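Local coordinates for protein glycerol-3-phosphate dehydrogenase [NAD(+)] (Dunaliella salina, PDB 6IUY) that probably interconverts dihydroxyacetone phosphate and glycerol 3-phosphate with NAD, and carries dehydrogenase and phosphatase-like domains that enable direct conversion of dihydroxyacetone phosphate to glycerol, at residues G265-Q277 and L407-E419. Sequence-based numbering, arbitrary orientation.
With NAD (nicotinamide-adenine-dinucleotide), chain C.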
loop_
_atom_site.group_PDB
_atom_site.type_symbol
_atom_site.label_atom_id
_atom_site.label_comp_id
_atom_site.label_asym_id
_atom_site.label_seq_id
_atom_site.Cartn_x
_atom_site.Cartn_y
_atom_site.Cartn_z
ATOM N N GLY A 265 26.172 -15.245 0.680
ATOM C CA GLY A 265 25.212 -16.061 1.389
ATOM C C GLY A 265 24.124 -16.538 0.458
ATOM O O GLY A 265 24.265 -16.513 -0.771
ATOM N N ALA A 266 23.020 -16.974 1.055
ATOM C CA ALA A 266 21.923 -17.544 0.304
ATOM C C ALA A 266 21.422 -16.578 -0.761
ATOM O O ALA A 266 21.320 -16.942 -1.918
ATOM C CB ALA A 266 20.777 -17.942 1.268
ATOM N N TRP A 267 21.117 -15.353 -0.360
ATOM C CA TRP A 267 20.554 -14.340 -1.261
ATOM C C TRP A 267 21.653 -13.731 -2.133
ATOM O O TRP A 267 21.454 -13.451 -3.322
ATOM C CB TRP A 267 19.830 -13.259 -0.428
ATOM C CG TRP A 267 19.177 -12.120 -1.218
ATOM C CD1 TRP A 267 19.284 -10.776 -0.951
ATOM C CD2 TRP A 267 18.324 -12.227 -2.364
ATOM N NE1 TRP A 267 18.540 -10.051 -1.858
ATOM C CE2 TRP A 267 17.943 -10.917 -2.732
ATOM C CE3 TRP A 267 17.836 -13.301 -3.112
ATOM C CZ2 TRP A 267 17.119 -10.655 -3.833
ATOM C CZ3 TRP A 267 17.009 -13.040 -4.190
ATOM C CH2 TRP A 267 16.659 -11.725 -4.541
ATOM N N ALA A 268 22.824 -13.535 -1.546
ATOM C CA ALA A 268 23.958 -13.068 -2.345
ATOM C C ALA A 268 24.171 -14.000 -3.527
ATOM O O ALA A 268 24.231 -13.533 -4.669
ATOM C CB ALA A 268 25.202 -12.959 -1.503
ATOM N N CYS A 269 24.219 -15.313 -3.285
ATOM C CA CYS A 269 24.443 -16.264 -4.382
ATOM C C CYS A 269 23.288 -16.349 -5.378
ATOM O O CYS A 269 23.526 -16.564 -6.579
ATOM C CB CYS A 269 24.728 -17.676 -3.852
ATOM S SG CYS A 269 26.316 -17.847 -2.967
ATOM N N THR A 270 22.033 -16.227 -4.938
ATOM C CA THR A 270 21.004 -16.400 -5.956
ATOM C C THR A 270 20.963 -15.076 -6.706
ATOM O O THR A 270 20.731 -15.057 -7.900
ATOM C CB THR A 270 19.593 -16.846 -5.416
ATOM O OG1 THR A 270 18.602 -15.830 -5.641
ATOM C CG2 THR A 270 19.623 -17.288 -3.963
ATOM N N ALA A 271 21.292 -13.981 -6.027
ATOM C CA ALA A 271 21.444 -12.717 -6.711
ATOM C C ALA A 271 22.569 -12.774 -7.780
ATOM O O ALA A 271 22.351 -12.433 -8.960
ATOM C CB ALA A 271 21.708 -11.603 -5.688
ATOM N N VAL A 272 23.770 -13.206 -7.389
ATOM C CA VAL A 272 24.887 -13.253 -8.349
ATOM C C VAL A 272 24.554 -14.168 -9.508
ATOM O O VAL A 272 25.047 -13.983 -10.617
ATOM C CB VAL A 272 26.213 -13.715 -7.695
ATOM C CG1 VAL A 272 26.333 -15.215 -7.753
ATOM C CG2 VAL A 272 27.393 -13.092 -8.413
ATOM N N ARG A 273 23.699 -15.159 -9.264
ATOM C CA ARG A 273 23.302 -16.094 -10.316
ATOM C C ARG A 273 22.466 -15.403 -11.392
ATOM O O ARG A 273 22.597 -15.702 -12.596
ATOM C CB ARG A 273 22.515 -17.257 -9.718
ATOM C CG ARG A 273 21.898 -18.172 -10.760
ATOM C CD ARG A 273 21.155 -19.357 -10.164
ATOM N NE ARG A 273 20.996 -20.406 -11.181
ATOM C CZ ARG A 273 19.922 -20.553 -11.959
ATOM N NH1 ARG A 273 18.888 -19.732 -11.837
ATOM N NH2 ARG A 273 19.875 -21.529 -12.858
ATOM N N MET A 274 21.585 -14.499 -10.954
ATOM C CA MET A 274 20.739 -13.737 -11.868
ATOM C C MET A 274 21.561 -12.681 -12.594
ATOM O O MET A 274 21.443 -12.503 -13.793
ATOM C CB MET A 274 19.588 -13.062 -11.122
ATOM C CG MET A 274 18.667 -14.019 -10.350
ATOM S SD MET A 274 17.156 -13.130 -9.862
ATOM C CE MET A 274 17.663 -12.228 -8.411
ATOM N N VAL A 275 22.375 -11.974 -11.827
ATOM C CA VAL A 275 23.312 -10.982 -12.337
ATOM C C VAL A 275 24.290 -11.585 -13.351
ATOM O O VAL A 275 24.567 -11.006 -14.415
ATOM C CB VAL A 275 24.049 -10.374 -11.161
ATOM C CG1 VAL A 275 25.415 -9.864 -11.549
ATOM C CG2 VAL A 275 23.157 -9.320 -10.509
ATOM N N ALA A 276 24.774 -12.784 -13.055
ATOM C CA ALA A 276 25.656 -13.459 -13.988
ATOM C C ALA A 276 24.937 -13.827 -15.293
ATOM O O ALA A 276 25.546 -13.785 -16.359
ATOM C CB ALA A 276 26.275 -14.703 -13.328
ATOM N N GLN A 277 23.655 -14.188 -15.228
ATOM C CA GLN A 277 22.900 -14.504 -16.454
ATOM C C GLN A 277 22.772 -13.292 -17.362
ATOM O O GLN A 277 22.864 -13.431 -18.578
ATOM C CB GLN A 277 21.498 -15.038 -16.142
ATOM C CG GLN A 277 21.502 -16.411 -15.511
ATOM C CD GLN A 277 20.139 -16.842 -15.038
ATOM O OE1 GLN A 277 19.234 -16.013 -14.826
ATOM N NE2 GLN A 277 19.977 -18.154 -14.861
ATOM N N LEU A 407 17.916 -2.676 -3.757
ATOM C CA LEU A 407 16.993 -3.607 -4.375
ATOM C C LEU A 407 16.246 -4.256 -3.227
ATOM O O LEU A 407 16.854 -4.961 -2.423
ATOM C CB LEU A 407 17.719 -4.647 -5.234
ATOM C CG LEU A 407 16.944 -5.732 -5.996
ATOM C CD1 LEU A 407 17.858 -6.358 -7.027
ATOM C CD2 LEU A 407 16.430 -6.825 -5.073
ATOM N N MET A 408 14.942 -4.006 -3.152
ATOM C CA MET A 408 14.104 -4.516 -2.059
ATOM C C MET A 408 12.830 -5.122 -2.616
ATOM O O MET A 408 12.181 -4.513 -3.468
ATOM C CB MET A 408 13.754 -3.403 -1.085
ATOM C CG MET A 408 14.944 -2.692 -0.514
ATOM S SD MET A 408 15.600 -3.578 0.901
ATOM C CE MET A 408 17.375 -3.399 0.628
ATOM N N GLY A 409 12.487 -6.326 -2.176
ATOM C CA GLY A 409 11.304 -6.990 -2.688
ATOM C C GLY A 409 10.980 -8.230 -1.874
ATOM O O GLY A 409 11.740 -8.608 -0.975
ATOM N N ALA A 410 9.839 -8.847 -2.158
ATOM C CA ALA A 410 9.479 -10.108 -1.523
ATOM C C ALA A 410 10.327 -11.205 -2.149
ATOM O O ALA A 410 9.959 -11.769 -3.190
ATOM C CB ALA A 410 7.992 -10.395 -1.697
ATOM N N ASN A 411 11.484 -11.484 -1.546
ATOM C CA ASN A 411 12.500 -12.273 -2.236
ATOM C C ASN A 411 13.132 -13.438 -1.477
ATOM O O ASN A 411 14.366 -13.542 -1.485
ATOM C CB ASN A 411 13.670 -11.377 -2.673
ATOM C CG ASN A 411 13.261 -10.233 -3.584
ATOM O OD1 ASN A 411 12.411 -10.381 -4.472
ATOM N ND2 ASN A 411 13.915 -9.085 -3.394
ATOM N N ILE A 412 12.357 -14.316 -0.855
ATOM C CA ILE A 412 12.956 -15.529 -0.274
ATOM C C ILE A 412 13.898 -16.232 -1.283
ATOM O O ILE A 412 13.458 -16.672 -2.329
ATOM C CB ILE A 412 11.878 -16.535 0.176
ATOM C CG1 ILE A 412 10.874 -15.880 1.137
ATOM C CG2 ILE A 412 12.532 -17.805 0.755
ATOM C CD1 ILE A 412 11.495 -14.978 2.144
ATOM N N ALA A 413 15.184 -16.341 -0.959
ATOM C CA ALA A 413 16.220 -16.702 -1.941
ATOM C C ALA A 413 16.029 -18.034 -2.635
ATOM O O ALA A 413 16.110 -18.116 -3.874
ATOM C CB ALA A 413 17.583 -16.693 -1.272
ATOM N N GLY A 414 15.808 -19.085 -1.848
ATOM C CA GLY A 414 15.809 -20.446 -2.365
ATOM C C GLY A 414 14.907 -20.620 -3.566
ATOM O O GLY A 414 15.253 -21.309 -4.528
ATOM N N ASP A 415 13.741 -19.978 -3.511
ATOM C CA ASP A 415 12.751 -20.062 -4.579
ATOM C C ASP A 415 13.115 -19.286 -5.854
ATOM O O ASP A 415 12.856 -19.726 -6.972
ATOM C CB ASP A 415 11.417 -19.571 -4.037
ATOM C CG ASP A 415 10.899 -20.454 -2.928
ATOM O OD1 ASP A 415 10.908 -21.696 -3.114
ATOM O OD2 ASP A 415 10.513 -19.916 -1.866
ATOM N N ILE A 416 13.690 -18.115 -5.677
ATOM C CA ILE A 416 14.197 -17.341 -6.806
ATOM C C ILE A 416 15.389 -18.060 -7.437
ATOM O O ILE A 416 15.562 -18.042 -8.650
ATOM C CB ILE A 416 14.574 -15.940 -6.349
ATOM C CG1 ILE A 416 13.316 -15.238 -5.829
ATOM C CG2 ILE A 416 15.244 -15.158 -7.457
ATOM C CD1 ILE A 416 13.604 -13.995 -4.975
ATOM N N ALA A 417 16.193 -18.729 -6.619
ATOM C CA ALA A 417 17.323 -19.506 -7.142
ATOM C C ALA A 417 16.827 -20.641 -8.036
ATOM O O ALA A 417 17.564 -21.162 -8.871
ATOM C CB ALA A 417 18.167 -20.064 -5.996
ATOM N N LYS A 418 15.565 -21.020 -7.862
ATOM C CA LYS A 418 14.979 -22.076 -8.670
ATOM C C LYS A 418 14.159 -21.464 -9.796
ATOM O O LYS A 418 13.489 -22.169 -10.549
ATOM C CB LYS A 418 14.131 -23.003 -7.801
ATOM C CG LYS A 418 14.993 -23.973 -6.988
ATOM C CD LYS A 418 14.416 -24.264 -5.632
ATOM C CE LYS A 418 13.100 -24.997 -5.762
ATOM N NZ LYS A 418 12.455 -25.260 -4.444
ATOM N N GLU A 419 14.222 -20.141 -9.894
ATOM C CA GLU A 419 13.575 -19.401 -10.970
ATOM C C GLU A 419 12.045 -19.415 -10.906
ATOM O O GLU A 419 11.371 -19.302 -11.936
ATOM C CB GLU A 419 14.050 -19.947 -12.326
ATOM C CG GLU A 419 15.578 -19.885 -12.499
ATOM C CD GLU A 419 16.046 -20.108 -13.936
ATOM O OE1 GLU A 419 15.215 -20.482 -14.796
ATOM O OE2 GLU A 419 17.252 -19.891 -14.205
HETATM P PA NAD C . 23.140 -15.504 4.869
HETATM O O1A NAD C . 23.016 -16.691 4.006
HETATM O O2A NAD C . 21.960 -15.282 5.805
HETATM O O5B NAD C . 24.464 -15.614 5.812
HETATM C C5B NAD C . 25.572 -16.432 5.409
HETATM C C4B NAD C . 26.810 -15.541 5.135
HETATM O O4B NAD C . 27.228 -15.010 6.252
HETATM C C3B NAD C . 27.974 -16.417 4.664
HETATM O O3B NAD C . 28.196 -16.322 3.333
HETATM C C2B NAD C . 29.191 -15.886 5.444
HETATM O O2B NAD C . 30.329 -15.716 4.490
HETATM C C1B NAD C . 28.780 -14.768 5.937
HETATM N N9A NAD C . 29.493 -14.483 7.109
HETATM C C8A NAD C . 29.571 -15.203 8.252
HETATM N N7A NAD C . 30.380 -14.529 9.099
HETATM C C5A NAD C . 30.823 -13.403 8.478
HETATM C C6A NAD C . 31.672 -12.385 8.871
HETATM N N6A NAD C . 32.342 -12.273 10.121
HETATM N N1A NAD C . 31.924 -11.363 8.042
HETATM C C2A NAD C . 31.349 -11.345 6.806
HETATM N N3A NAD C . 30.527 -12.344 6.412
HETATM C C4A NAD C . 30.268 -13.370 7.253
HETATM O O3 NAD C . 23.311 -14.225 3.913
HETATM P PN NAD C . 22.298 -13.717 2.780
HETATM O O1N NAD C . 21.176 -14.717 2.562
HETATM O O2N NAD C . 23.023 -13.484 1.475
HETATM O O5D NAD C . 21.630 -12.394 3.324
HETATM C C5D NAD C . 22.374 -11.197 3.460
HETATM C C4D NAD C . 21.380 -10.031 3.367
HETATM O O4D NAD C . 20.464 -10.279 2.449
HETATM C C3D NAD C . 20.639 -9.918 4.684
HETATM O O3D NAD C . 20.627 -8.630 5.066
HETATM C C2D NAD C . 19.197 -10.412 4.379
HETATM O O2D NAD C . 18.287 -9.756 5.355
HETATM C C1D NAD C . 19.011 -10.060 3.138
HETATM N N1N NAD C . 18.046 -10.852 2.402
HETATM C C2N NAD C . 17.993 -12.227 2.493
HETATM C C3N NAD C . 17.047 -12.944 1.762
HETATM C C7N NAD C . 17.004 -14.481 1.912
HETATM O O7N NAD C . 16.038 -15.109 1.525
HETATM N N7N NAD C . 18.137 -15.147 2.504
HETATM C C4N NAD C . 16.154 -12.300 0.933
HETATM C C5N NAD C . 16.220 -10.923 0.814
HETATM C C6N NAD C . 17.175 -10.216 1.545
HETATM O O HOH W 1 17.416 -7.204 -1.313
HETATM O O HOH W 2 18.134 -17.662 -10.112
#
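One face of the Trp267 indole is shared by Asn411, over the six-membered ring, and the nicotinamide of NAD, toward the five-membered ring. CB of Asn411 stands 3.9 Å from the centroid of the Trp267 six-membered ring, 28° off its normal, a CH-pi contact. NAD C5N lies over the same face, 3.5 Å above the plane of the Trp267 ring. With CG of Trp267 anti to the backbone N (chi1 -180°), the indole reaches across to Leu407 CD2 at its edge and, obliquely, Ile416 CD1. A water accepts from Trp267 NE1 and donates to Leu407 O, tying the indole to strand 404-408. Both segments hold the cofactor: Ala266 N, Trp267 N and Ala268 N bond to its diphosphate at the helix N-terminus, as in Rossmann folds, while Ala413 N donates to the carboxamide O7N of NAD at 2.9 Å.

Farther along, Thr270 CB lies 3.6 Å from Ala417 CB. At the far end Arg273 NH1 forms a salt bridge to Glu419 OE2 (2.9 Å), meeting its anti lone pair at an N-H...O angle of 151°. Gln277 NE2 donates to Glu419 OE2 at 3.3 Å, nearly along the C-O axis, while Gln277 OE1 bonds Tyr445. A second water joins Arg273 NH1 to Ile416 O.

Helix 266-282 thus packs against segment 407-419, which leads from strand 404-408 into the short helix 413-416, with Phe446 of strand 446-451 touching Trp267, Met274, Asn411 and Ile416, and Asn482 of the second subunit packing on Ile416.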